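Local coordinates for putative DNA binding protein (Bacteroides thetaiotaomicron VPI-5482, PDB 3HTN) that is of uncertain function but forms a trimer of PCC-domain subunits that binds metal ions through histidines and has been named a putative DNA-binding protein, at residues T56-N61 with Y67-F72; R134-N137 with L142-Y145; V100-S103 with A107-G110; N16-S21 with N33-E38; R73-I78 with I116-G121. All blocks are in the same frame, centred on the assembly; numbering follows the deposited sequence.

Contact 1 (T56-N61 with Y67-F72); sequences TLRFFN and YDDKTF. With SO4 (sulfate ion), chain E.
Arg58 grips Asp69 side-on with two nitrogens: NE reaches OD1 of Asp69 at 2.7 Å and NH2 of Arg58 reaches OD2 at 3.0 Å. Each carboxylate oxygen uses its syn lone pair, and the two flat groups lie nearly coplanar, 11° apart. Tyr67 leans over one face of the guanidinium, with its CD2 3.6 Å from Arg58 NE and the planes 52° apart. CG of Tyr67 sits between its backbone N and carbonyl carbon (chi1 62°), which swings the ring over toward the Arg58 guanidinium. NH1 is hydrogen-bonded to a pentaethylene glycol, probably from the crystallisation liquor, and the Arg58 side chain touches His111, a known iron ligand without metal here. These residues belong to an antiparallel beta hairpin at the edge of the large sheet. Arg58 and Asp69 form a non-hydrogen-bonded pair, and so do Thr56 and Thr71, whose OG1 atoms share a 2.8 Å hydrogen bond. Leu57 with Lys70 and Phe59 with Asp68 are the hydrogen-bonded pairs. On the side of Leu57 and Phe59, Leu57 CD1 packs 4.1 Å from Phe72 CE1. There Asp68 OD1 accepts a bond from Tyr105 of the second subunit, and Lys70 NZ bonds sulfate O4 at 2.7 Å.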
# COMPACT_ATOMS: atom_id res chain seq x y z
N THR A 56 -2.27 -3.74 18.10
CA THR A 56 -1.03 -4.21 18.69
C THR A 56 0.00 -4.35 17.57
O THR A 56 -0.22 -5.07 16.59
CB THR A 56 -1.16 -5.53 19.42
OG1 THR A 56 -2.20 -5.41 20.40
CG2 THR A 56 0.16 -5.89 20.13
N LEU A 57 1.14 -3.66 17.76
CA LEU A 57 2.29 -3.73 16.87
C LEU A 57 3.45 -4.37 17.58
O LEU A 57 3.54 -4.28 18.81
CB LEU A 57 2.70 -2.34 16.41
CG LEU A 57 1.64 -1.49 15.71
CD1 LEU A 57 2.17 -0.07 15.45
CD2 LEU A 57 1.11 -2.18 14.43
N ARG A 58 4.34 -5.01 16.83
CA ARG A 58 5.58 -5.57 17.37
C ARG A 58 6.78 -4.87 16.77
O ARG A 58 6.86 -4.72 15.55
CB ARG A 58 5.69 -7.05 17.06
CG ARG A 58 6.99 -7.67 17.56
CD ARG A 58 6.96 -9.16 17.57
NE ARG A 58 6.05 -9.66 18.59
CZ ARG A 58 5.73 -10.94 18.79
NH1 ARG A 58 6.15 -11.88 17.98
NH2 ARG A 58 4.93 -11.27 19.77
N PHE A 59 7.74 -4.53 17.63
CA PHE A 59 9.05 -4.04 17.18
C PHE A 59 10.11 -5.02 17.65
O PHE A 59 10.29 -5.25 18.82
CB PHE A 59 9.36 -2.62 17.65
CG PHE A 59 10.49 -1.99 16.90
CD1 PHE A 59 10.24 -1.36 15.70
CD2 PHE A 59 11.78 -2.03 17.40
CE1 PHE A 59 11.29 -0.77 14.98
CE2 PHE A 59 12.81 -1.45 16.65
CZ PHE A 59 12.54 -0.84 15.47
N PHE A 60 10.81 -5.61 16.69
CA PHE A 60 11.87 -6.58 16.93
C PHE A 60 13.24 -5.93 16.84
O PHE A 60 13.52 -5.24 15.88
CB PHE A 60 11.71 -7.69 15.92
CG PHE A 60 12.78 -8.71 15.97
CD1 PHE A 60 12.86 -9.60 17.00
CD2 PHE A 60 13.71 -8.79 14.95
CE1 PHE A 60 13.87 -10.58 17.03
CE2 PHE A 60 14.70 -9.77 14.96
CZ PHE A 60 14.76 -10.67 16.00
N ASN A 61 14.08 -6.16 17.86
CA ASN A 61 15.42 -5.64 17.89
C ASN A 61 16.35 -6.74 17.42
O ASN A 61 16.58 -7.70 18.16
CB ASN A 61 15.76 -5.21 19.31
CG ASN A 61 17.12 -4.57 19.42
OD1 ASN A 61 18.07 -4.93 18.70
ND2 ASN A 61 17.24 -3.63 20.36
N TYR A 67 12.05 -8.07 21.82
CA TYR A 67 10.95 -7.59 21.03
C TYR A 67 9.95 -6.95 21.94
O TYR A 67 9.85 -7.31 23.10
CB TYR A 67 10.30 -8.70 20.21
CG TYR A 67 9.70 -9.81 20.98
CD1 TYR A 67 10.47 -10.87 21.41
CD2 TYR A 67 8.36 -9.80 21.34
CE1 TYR A 67 9.92 -11.93 22.15
CE2 TYR A 67 7.80 -10.85 22.06
CZ TYR A 67 8.58 -11.91 22.46
OH TYR A 67 8.04 -12.95 23.19
N ASP A 68 9.21 -5.97 21.44
CA ASP A 68 8.16 -5.41 22.24
C ASP A 68 6.89 -5.30 21.46
O ASP A 68 6.90 -5.02 20.26
CB ASP A 68 8.52 -4.09 22.86
CG ASP A 68 8.55 -2.98 21.90
OD1 ASP A 68 7.56 -2.17 21.85
OD2 ASP A 68 9.55 -2.92 21.17
N ASP A 69 5.81 -5.53 22.18
CA ASP A 69 4.48 -5.49 21.64
C ASP A 69 3.75 -4.33 22.28
O ASP A 69 3.51 -4.33 23.49
CB ASP A 69 3.76 -6.80 21.95
CG ASP A 69 4.39 -8.00 21.25
OD1 ASP A 69 5.28 -7.83 20.42
OD2 ASP A 69 3.91 -9.13 21.57
N LYS A 70 3.39 -3.34 21.46
CA LYS A 70 2.70 -2.17 21.98
C LYS A 70 1.24 -2.15 21.53
O LYS A 70 0.96 -2.24 20.34
CB LYS A 70 3.38 -0.87 21.56
CG LYS A 70 2.81 0.35 22.32
CD LYS A 70 3.70 1.56 22.21
CE LYS A 70 3.11 2.72 22.99
NZ LYS A 70 4.03 3.86 23.07
N THR A 71 0.35 -2.01 22.51
CA THR A 71 -1.08 -2.00 22.28
C THR A 71 -1.59 -0.60 22.50
O THR A 71 -1.42 -0.02 23.55
CB THR A 71 -1.82 -2.98 23.19
OG1 THR A 71 -1.37 -4.30 22.89
CG2 THR A 71 -3.36 -2.88 23.01
N PHE A 72 -2.22 -0.06 21.46
CA PHE A 72 -2.88 1.24 21.51
C PHE A 72 -4.36 1.02 21.67
O PHE A 72 -4.92 0.16 21.02
CB PHE A 72 -2.59 1.99 20.21
CG PHE A 72 -1.13 2.22 19.97
CD1 PHE A 72 -0.36 1.24 19.33
CD2 PHE A 72 -0.53 3.41 20.35
CE1 PHE A 72 0.98 1.42 19.11
CE2 PHE A 72 0.84 3.60 20.13
CZ PHE A 72 1.58 2.58 19.50
S SO4 E . 1.82 6.81 22.91
O1 SO4 E . 0.52 6.23 23.03
O2 SO4 E . 1.88 8.24 23.26
O3 SO4 E . 2.33 6.65 21.54
O4 SO4 E . 2.72 6.09 23.85

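Contact 2 (R134-N137 with L142-Y145)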
# COMPACT_ATOMS: atom_id res chain seq x y z
N ARG A 134 7.99 -21.16 4.42
CA ARG A 134 8.94 -20.38 5.16
C ARG A 134 9.77 -21.26 6.05
O ARG A 134 9.34 -22.33 6.45
CB ARG A 134 8.21 -19.40 6.05
CG ARG A 134 7.66 -18.27 5.26
CD ARG A 134 7.19 -17.27 6.16
NE ARG A 134 6.43 -16.25 5.47
CZ ARG A 134 6.87 -15.05 5.14
NH1 ARG A 134 8.10 -14.70 5.38
NH2 ARG A 134 6.04 -14.19 4.58
N THR A 135 10.94 -20.75 6.39
CA THR A 135 11.85 -21.44 7.27
C THR A 135 12.36 -20.46 8.29
O THR A 135 12.81 -19.35 7.93
CB THR A 135 13.02 -22.01 6.49
OG1 THR A 135 12.51 -23.02 5.62
CG2 THR A 135 14.11 -22.62 7.40
N TYR A 136 12.29 -20.83 9.56
CA TYR A 136 12.81 -19.99 10.63
C TYR A 136 14.33 -20.01 10.55
O TYR A 136 14.96 -21.07 10.55
CB TYR A 136 12.33 -20.50 11.99
CG TYR A 136 12.82 -19.74 13.19
CD1 TYR A 136 12.20 -18.58 13.63
CD2 TYR A 136 13.90 -20.19 13.91
CE1 TYR A 136 12.67 -17.89 14.74
CE2 TYR A 136 14.35 -19.53 15.03
CZ TYR A 136 13.72 -18.36 15.44
OH TYR A 136 14.16 -17.70 16.56
N ASN A 137 14.91 -18.83 10.43
CA ASN A 137 16.35 -18.62 10.43
C ASN A 137 16.76 -18.38 11.87
O ASN A 137 16.47 -17.32 12.41
CB ASN A 137 16.71 -17.45 9.54
CG ASN A 137 18.18 -17.19 9.49
OD1 ASN A 137 18.88 -17.40 10.47
ND2 ASN A 137 18.68 -16.77 8.34
N LEU A 142 13.87 -14.92 12.62
CA LEU A 142 12.77 -14.57 11.74
C LEU A 142 12.38 -15.71 10.80
O LEU A 142 13.21 -16.54 10.42
CB LEU A 142 13.17 -13.38 10.89
CG LEU A 142 13.53 -12.11 11.66
CD1 LEU A 142 13.99 -11.03 10.69
CD2 LEU A 142 12.35 -11.63 12.50
N ASN A 143 11.11 -15.72 10.43
CA ASN A 143 10.58 -16.68 9.48
C ASN A 143 10.71 -16.11 8.07
O ASN A 143 9.98 -15.21 7.68
CB ASN A 143 9.12 -16.94 9.81
CG ASN A 143 8.95 -17.53 11.17
OD1 ASN A 143 9.64 -18.47 11.53
ND2 ASN A 143 8.00 -17.01 11.92
N ILE A 144 11.64 -16.66 7.31
CA ILE A 144 12.02 -16.13 6.00
C ILE A 144 11.43 -16.96 4.87
O ILE A 144 11.37 -18.19 4.97
CB ILE A 144 13.59 -16.07 5.90
CG1 ILE A 144 14.18 -15.16 6.98
CG2 ILE A 144 14.09 -15.61 4.53
CD1 ILE A 144 13.70 -13.74 6.98
N TYR A 145 10.96 -16.32 3.82
CA TYR A 145 10.46 -17.03 2.66
C TYR A 145 11.41 -18.17 2.27
O TYR A 145 12.63 -17.99 2.22
CB TYR A 145 10.31 -16.09 1.47
CG TYR A 145 9.03 -15.33 1.32
CD1 TYR A 145 7.79 -15.91 1.59
CD2 TYR A 145 9.06 -14.09 0.71
CE1 TYR A 145 6.61 -15.21 1.35
CE2 TYR A 145 7.90 -13.41 0.44
CZ TYR A 145 6.68 -13.99 0.76
OH TYR A 145 5.49 -13.37 0.47
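The guanidinium of Arg134 lies flat on the ring of Tyr145, with planes 18° apart and centres 4.2 Å apart, in an off-centre cation-pi stack. CD1 of Tyr145 stands over the middle of the guanidinium face, while NH2 of Arg134 comes within 3.4 Å of Tyr145 CE1. The Tyr136 ring meets Asn143 differently: OD1 of Asn143 lies in the ring plane at its edge, 3.3 Å from Tyr136 CD1. Both pairs ride on a short antiparallel beta hairpin made by strands 133-137 and 142-146, separate from the large sheet. Its centre is held by Thr135 and Ile144, a hydrogen-bonded pair joined in both directions between their backbone N and O atoms. Arg134 stays extended from CG to NE, passing over the Ile144 backbone to reach Tyr145. Besides the stack, a salt bridge to Glu122 of the second subunit and a bond from NE to Ser86 fix the guanidinium, so its charge is probably well compensated close to the metal ligand His95. Asn143 ND2 is turned to Tyr93 OH, which leaves OD1 facing Tyr136. Within the hairpin, NH1 of Arg134 also makes a weak, bent bond (132°) to Asn143 O at 3.0 Å.

Contact 3 (V100-S103 with A107-G110); sequences VGRS and ALAG. With SO4 (sulfate ion), chain E.
The turn end of the beta hairpin formed by strands 91-101 and 107-117 brings Val100 against Leu108, beside the place where the three subunits meet. The two residues are an antiparallel hydrogen-bonded pair: Val100 N reaches Leu108 O at 2.9 Å, and the return bond from Leu108 N to Val100 O has the same length. Next to it, Gly101 and Ala107 form a non-hydrogen-bonded pair, and Ala107 CA points its hydrogen at Val100 O, 3.1 Å away. Val100 and Leu108 project from the same face of the sheet, and CG2 of Val100 packs 3.7 Å from Leu108 CB. Farther out, Arg102 comes across the branched end of Leu108. Its CD lies 3.8 Å from Leu108 CD1, and that methyl sits over one face of the guanidinium, displaced toward the rim. A bend at chi3 (89°) turns the guanidinium toward a sulfate, with Leu108 still against one face. Glu74 forms a salt bridge with NH2, and Phe72 packs against both Arg102 and Leu108. Ala107, meanwhile, packs on Ala107 of the second and third subunits, so Ala107 lies where the three subunits meet. The sulfate, probably from the crystallisation liquor, lies at the edge of the guanidinium in its plane, taking NH1 of Arg102 on O3 at 3.2 Å and NH2 of Arg102 on O1 at 3.0 Å.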
# COMPACT_ATOMS: atom_id res chain seq x y z
N VAL A 100 -1.46 3.34 10.45
CA VAL A 100 -2.68 3.89 11.00
C VAL A 100 -2.56 5.39 11.28
O VAL A 100 -1.47 5.89 11.48
CB VAL A 100 -3.12 3.17 12.30
CG1 VAL A 100 -3.29 1.66 12.03
CG2 VAL A 100 -2.13 3.44 13.44
N GLY A 101 -3.71 6.08 11.24
CA GLY A 101 -3.85 7.46 11.66
C GLY A 101 -4.56 7.56 12.98
O GLY A 101 -5.57 6.89 13.21
N ARG A 102 -4.05 8.43 13.83
CA ARG A 102 -4.67 8.72 15.12
C ARG A 102 -5.61 9.89 14.97
O ARG A 102 -5.74 10.46 13.88
CB ARG A 102 -3.60 9.00 16.17
CG ARG A 102 -2.54 7.92 16.21
CD ARG A 102 -1.43 8.26 17.23
NE ARG A 102 -1.73 7.76 18.58
CZ ARG A 102 -0.84 7.60 19.55
NH1 ARG A 102 0.40 8.00 19.40
NH2 ARG A 102 -1.20 7.07 20.68
N SER A 103 -6.29 10.27 16.05
CA SER A 103 -7.27 11.35 15.98
C SER A 103 -6.65 12.71 15.67
O SER A 103 -7.36 13.62 15.26
CB SER A 103 -8.08 11.44 17.27
OG SER A 103 -7.25 11.82 18.33
N ALA A 107 0.62 9.51 12.18
CA ALA A 107 0.65 8.15 11.76
C ALA A 107 1.54 7.27 12.63
O ALA A 107 2.63 7.70 13.02
CB ALA A 107 1.09 8.06 10.30
N LEU A 108 1.09 6.04 12.86
CA LEU A 108 1.88 4.98 13.47
C LEU A 108 2.05 3.88 12.42
O LEU A 108 1.18 3.69 11.55
CB LEU A 108 1.21 4.41 14.70
CG LEU A 108 0.83 5.41 15.80
CD1 LEU A 108 -0.11 4.68 16.78
CD2 LEU A 108 2.04 5.97 16.51
N ALA A 109 3.12 3.12 12.51
CA ALA A 109 3.41 2.11 11.51
C ALA A 109 4.24 1.00 12.11
O ALA A 109 5.11 1.24 12.96
CB ALA A 109 4.17 2.72 10.34
N GLY A 110 4.01 -0.21 11.60
CA GLY A 110 4.80 -1.33 12.01
C GLY A 110 4.24 -2.68 11.66
O GLY A 110 3.32 -2.80 10.89
S SO4 E . 1.82 6.81 22.91
O1 SO4 E . 0.52 6.23 23.03
O2 SO4 E . 1.88 8.24 23.26
O3 SO4 E . 2.33 6.65 21.54
O4 SO4 E . 2.72 6.09 23.85

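Contact 4 (N16-S21 with N33-E38); sequences NKYIVS and NAFCKE. With SO4 (sulfate ion), chain F.
Aromatic contact dominates between Tyr18 and Phe35, which form a T-shaped pair. The edge of Phe35 is directed at the face of Tyr18, with centroids 5.2 Å apart and planes at 77°. The touching atom of Phe35 is CZ, 3.5 Å from Tyr18 CG, so it comes in over the root of the tyrosine ring and leaves the phenol end to one side. A CH-pi contact adds to this: Val20 CG2 sits over the centre of the Phe35 ring, 3.8 Å from its centroid and only 12° off the normal. Phe35 is thus met at its edge by one strand residue and on a face by another two positions along. Its CG lies anti to the backbone N (chi1 -179°), sending the ring from the helix toward the strand. In the fold, this is helix 28-39 packed against strand 17-22 of the large antiparallel sheet, with Tyr9 and Tyr11 of the adjoining strand also edge-to-face with Phe35 and Ile41 against it. Polar contacts gather at the beginning of segment 16-21, away from the helix. Asn16 ND2 gives a nearly straight bond to sulfate O1 at 2.7 Å, and Lys17 NZ reaches the same O1 at 3.0 Å. That sulfate is shared with Asn16 of the second and third subunits, while Lys17 NZ also makes a salt bridge to Glu126 of the third subunit.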
# COMPACT_ATOMS: atom_id res chain seq x y z
N ASN A 16 -9.45 -14.31 -9.23
CA ASN A 16 -8.39 -14.78 -8.33
C ASN A 16 -8.33 -14.00 -7.01
O ASN A 16 -7.43 -14.23 -6.21
CB ASN A 16 -7.02 -14.71 -9.05
CG ASN A 16 -6.60 -13.27 -9.43
OD1 ASN A 16 -7.42 -12.35 -9.51
ND2 ASN A 16 -5.30 -13.08 -9.68
N LYS A 17 -9.29 -13.10 -6.79
CA LYS A 17 -9.34 -12.28 -5.60
C LYS A 17 -10.64 -12.47 -4.84
O LYS A 17 -11.64 -12.96 -5.38
CB LYS A 17 -9.21 -10.81 -5.99
CG LYS A 17 -7.84 -10.50 -6.57
CD LYS A 17 -7.66 -9.04 -6.88
CE LYS A 17 -6.44 -8.84 -7.76
NZ LYS A 17 -6.78 -9.20 -9.17
N TYR A 18 -10.60 -12.05 -3.58
CA TYR A 18 -11.76 -12.00 -2.74
C TYR A 18 -11.81 -10.63 -2.10
O TYR A 18 -10.81 -10.14 -1.63
CB TYR A 18 -11.71 -13.03 -1.63
CG TYR A 18 -11.65 -14.46 -2.07
CD1 TYR A 18 -12.81 -15.19 -2.23
CD2 TYR A 18 -10.43 -15.11 -2.26
CE1 TYR A 18 -12.75 -16.53 -2.61
CE2 TYR A 18 -10.37 -16.43 -2.63
CZ TYR A 18 -11.53 -17.13 -2.80
OH TYR A 18 -11.48 -18.46 -3.19
N ILE A 19 -12.99 -10.03 -2.08
CA ILE A 19 -13.21 -8.81 -1.35
C ILE A 19 -13.77 -9.27 -0.02
O ILE A 19 -14.84 -9.89 0.01
CB ILE A 19 -14.21 -7.86 -2.06
CG1 ILE A 19 -13.76 -7.59 -3.50
CG2 ILE A 19 -14.37 -6.58 -1.29
CD1 ILE A 19 -12.30 -7.32 -3.70
N VAL A 20 -13.06 -8.97 1.06
CA VAL A 20 -13.44 -9.43 2.39
C VAL A 20 -13.84 -8.25 3.24
O VAL A 20 -13.08 -7.29 3.37
CB VAL A 20 -12.31 -10.20 3.05
CG1 VAL A 20 -12.72 -10.72 4.42
CG2 VAL A 20 -11.88 -11.33 2.13
N SER A 21 -15.06 -8.32 3.78
CA SER A 21 -15.60 -7.34 4.69
C SER A 21 -15.66 -7.96 6.07
O SER A 21 -16.48 -8.83 6.33
CB SER A 21 -16.96 -6.87 4.21
OG SER A 21 -17.45 -5.88 5.08
N ASN A 33 -6.85 -14.76 9.02
CA ASN A 33 -6.32 -16.12 9.10
C ASN A 33 -7.41 -17.13 8.80
O ASN A 33 -7.26 -17.99 7.93
CB ASN A 33 -5.71 -16.41 10.48
CG ASN A 33 -4.27 -15.93 10.61
OD1 ASN A 33 -3.35 -16.55 10.07
ND2 ASN A 33 -4.07 -14.85 11.33
N ALA A 34 -8.54 -16.95 9.47
CA ALA A 34 -9.69 -17.86 9.33
C ALA A 34 -10.22 -17.88 7.89
O ALA A 34 -10.57 -18.95 7.37
CB ALA A 34 -10.79 -17.44 10.29
N PHE A 35 -10.25 -16.71 7.25
CA PHE A 35 -10.65 -16.63 5.87
C PHE A 35 -9.75 -17.44 4.94
O PHE A 35 -10.22 -18.21 4.13
CB PHE A 35 -10.65 -15.18 5.40
CG PHE A 35 -11.07 -15.05 4.00
CD1 PHE A 35 -12.40 -15.15 3.69
CD2 PHE A 35 -10.15 -14.93 2.97
CE1 PHE A 35 -12.82 -15.11 2.38
CE2 PHE A 35 -10.56 -14.92 1.68
CZ PHE A 35 -11.90 -14.98 1.38
N CYS A 36 -8.45 -17.23 5.06
CA CYS A 36 -7.48 -17.93 4.24
C CYS A 36 -7.55 -19.43 4.47
O CYS A 36 -7.42 -20.22 3.54
CB CYS A 36 -6.07 -17.42 4.50
SG CYS A 36 -5.79 -15.72 4.00
N LYS A 37 -7.73 -19.81 5.73
CA LYS A 37 -7.87 -21.22 6.06
C LYS A 37 -9.13 -21.79 5.40
O LYS A 37 -9.08 -22.84 4.75
CB LYS A 37 -7.92 -21.41 7.58
CG LYS A 37 -8.06 -22.87 8.00
CD LYS A 37 -7.92 -23.07 9.49
CE LYS A 37 -8.25 -24.52 9.87
NZ LYS A 37 -8.05 -24.77 11.33
N GLU A 38 -10.26 -21.09 5.55
CA GLU A 38 -11.52 -21.54 4.96
C GLU A 38 -11.40 -21.74 3.45
O GLU A 38 -11.93 -22.72 2.90
CB GLU A 38 -12.65 -20.53 5.22
CG GLU A 38 -13.98 -20.94 4.58
CD GLU A 38 -15.12 -19.91 4.65
OE1 GLU A 38 -14.97 -18.83 5.26
OE2 GLU A 38 -16.21 -20.22 4.08
S SO4 F . -4.16 -9.58 -11.51
O1 SO4 F . -4.50 -10.63 -10.55
O2 SO4 F . -5.38 -9.11 -12.17
O3 SO4 F . -3.25 -10.12 -12.52
O4 SO4 F . -3.52 -8.46 -10.81

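Contact 5 (R73-I78 with I116-G121); sequences REQMEI and IQNGAG
Gln75 turns sharply at chi2 (66°) after setting CG anti to its backbone N, and this fold of the chain carries its amide across to Asn118. Asn118, with CG also anti to its N, extends its own amide to meet it. The pair links the segment leading into strand 76-88 to the corner at residues 118 and 119, where the chain of the large antiparallel sheet passes from strand 107-117 to strand 120-127. Two hydrogen bonds close the gap. Asn118 ND2 donates to Gln75 OE1 at 2.8 Å, and Gln75 NE2 donates to the backbone O of Asn118 at 3.1 Å. One glutamine amide therefore holds both a side chain and the main chain of the same residue. The two amides do not lie flat together, since their planes are 67° apart. Each donor nevertheless uses an N-H close to its own amide plane, and both bonds are nearly straight. The acceptors differ: Asn118 O receives Gln75 NE2 in its carbonyl plane, whereas Asn118 ND2 is tilted out of the carbonyl plane of Gln75. Nearby, Pro62 of the third subunit packs on both Gln75 and Asn118, placing this polar link at a subunit boundary. Gly119 follows with a positive phi of 135°, in a conformation that calls for glycine. Within the corner, Gln117 NE2 bonds to Gly119 O at 2.9 Å, from above the carbonyl plane.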
# COMPACT_ATOMS: atom_id res chain seq x y z
N ARG A 73 -4.99 1.79 22.56
CA ARG A 73 -6.39 1.66 22.87
C ARG A 73 -7.07 3.00 22.66
O ARG A 73 -7.20 3.81 23.56
CB ARG A 73 -6.53 1.17 24.30
CG ARG A 73 -5.95 -0.23 24.43
CD ARG A 73 -6.25 -0.82 25.76
NE ARG A 73 -5.42 -0.20 26.79
CZ ARG A 73 -5.55 -0.44 28.09
NH1 ARG A 73 -6.42 -1.33 28.54
NH2 ARG A 73 -4.77 0.18 28.95
N GLU A 74 -7.45 3.21 21.41
CA GLU A 74 -8.00 4.46 20.92
C GLU A 74 -8.56 4.23 19.53
O GLU A 74 -8.25 3.21 18.90
CB GLU A 74 -6.88 5.51 20.86
CG GLU A 74 -5.77 5.18 19.88
CD GLU A 74 -4.60 6.07 20.03
OE1 GLU A 74 -3.79 5.81 20.93
OE2 GLU A 74 -4.48 7.05 19.27
N GLN A 75 -9.31 5.19 19.02
CA GLN A 75 -9.87 5.07 17.69
C GLN A 75 -8.77 5.42 16.68
O GLN A 75 -8.04 6.41 16.85
CB GLN A 75 -11.08 5.99 17.51
CG GLN A 75 -11.79 5.81 16.22
CD GLN A 75 -12.47 4.46 16.07
OE1 GLN A 75 -12.71 3.76 17.06
NE2 GLN A 75 -12.84 4.10 14.85
N MSE A 76 -8.62 4.59 15.66
CA MSE A 76 -7.63 4.82 14.63
C MSE A 76 -8.20 4.44 13.28
O MSE A 76 -9.00 3.51 13.18
CB MSE A 76 -6.36 3.96 14.87
CG MSE A 76 -5.60 4.37 16.11
SE MSE A 76 -4.34 3.06 16.75
CE MSE A 76 -5.68 1.88 17.65
N GLU A 77 -7.72 5.11 12.23
CA GLU A 77 -8.02 4.74 10.86
C GLU A 77 -6.88 3.92 10.30
O GLU A 77 -5.71 4.31 10.49
CB GLU A 77 -8.17 5.99 10.01
CG GLU A 77 -9.48 6.77 10.29
CD GLU A 77 -10.78 6.03 9.90
OE1 GLU A 77 -10.74 4.95 9.25
OE2 GLU A 77 -11.87 6.53 10.28
N ILE A 78 -7.15 2.79 9.67
CA ILE A 78 -6.13 2.06 8.97
C ILE A 78 -5.92 2.72 7.61
O ILE A 78 -6.80 2.60 6.72
CB ILE A 78 -6.52 0.59 8.74
CG1 ILE A 78 -6.85 -0.14 10.05
CG2 ILE A 78 -5.39 -0.13 7.97
CD1 ILE A 78 -7.38 -1.55 9.88
N ILE A 116 -8.56 -4.63 16.56
CA ILE A 116 -10.00 -4.85 16.73
C ILE A 116 -10.76 -3.79 15.94
O ILE A 116 -10.65 -2.60 16.23
CB ILE A 116 -10.42 -4.79 18.21
CG1 ILE A 116 -9.66 -5.86 19.01
CG2 ILE A 116 -11.95 -4.98 18.34
CD1 ILE A 116 -9.89 -5.78 20.55
N GLN A 117 -11.53 -4.23 14.95
CA GLN A 117 -12.31 -3.33 14.14
C GLN A 117 -13.34 -2.55 14.94
O GLN A 117 -13.97 -3.06 15.86
CB GLN A 117 -12.97 -4.12 13.03
CG GLN A 117 -13.72 -3.31 11.99
CD GLN A 117 -14.07 -4.13 10.82
OE1 GLN A 117 -13.24 -4.91 10.34
NE2 GLN A 117 -15.27 -3.96 10.33
N ASN A 118 -13.49 -1.29 14.57
CA ASN A 118 -14.51 -0.41 15.12
C ASN A 118 -14.92 0.54 14.01
O ASN A 118 -14.48 1.70 13.92
CB ASN A 118 -14.00 0.33 16.36
CG ASN A 118 -15.13 0.94 17.14
OD1 ASN A 118 -16.19 0.32 17.25
ND2 ASN A 118 -14.93 2.15 17.66
N GLY A 119 -15.79 0.03 13.14
CA GLY A 119 -16.20 0.70 11.90
C GLY A 119 -16.17 -0.36 10.81
O GLY A 119 -16.65 -1.48 11.02
N ALA A 120 -15.59 -0.01 9.66
CA ALA A 120 -15.51 -0.86 8.49
C ALA A 120 -14.18 -1.57 8.43
O ALA A 120 -13.20 -1.14 9.07
CB ALA A 120 -15.69 -0.01 7.23
N GLY A 121 -14.13 -2.62 7.63
CA GLY A 121 -12.92 -3.39 7.42
C GLY A 121 -12.98 -4.03 6.05
O GLY A 121 -13.70 -5.01 5.85

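In the fold
Along the chain contact 4 comes first, then contact 1; contact 3 is nested inside the loop closed by contact 5, and contact 2 follows last. Contacts 1, 3, 4 and 5 all reach the large antiparallel sheet. Contacts 1 and 3, with centres about 14 Å apart, lie on neighbouring strands and share a sulfate. Contacts 3 and 5, about 11 Å between centres, meet through a probable backbone hydrogen bond from Gly101 to Glu77, between neighbouring strands 91-101 and 76-88. Contact 4 lies toward the other end of the sheet, its centre about 26 Å from that of contact 1. The separate hairpin of contact 2 touches contact 1 through Leu142 and Phe60, and both hairpins approach the histidine metal site and the second subunit.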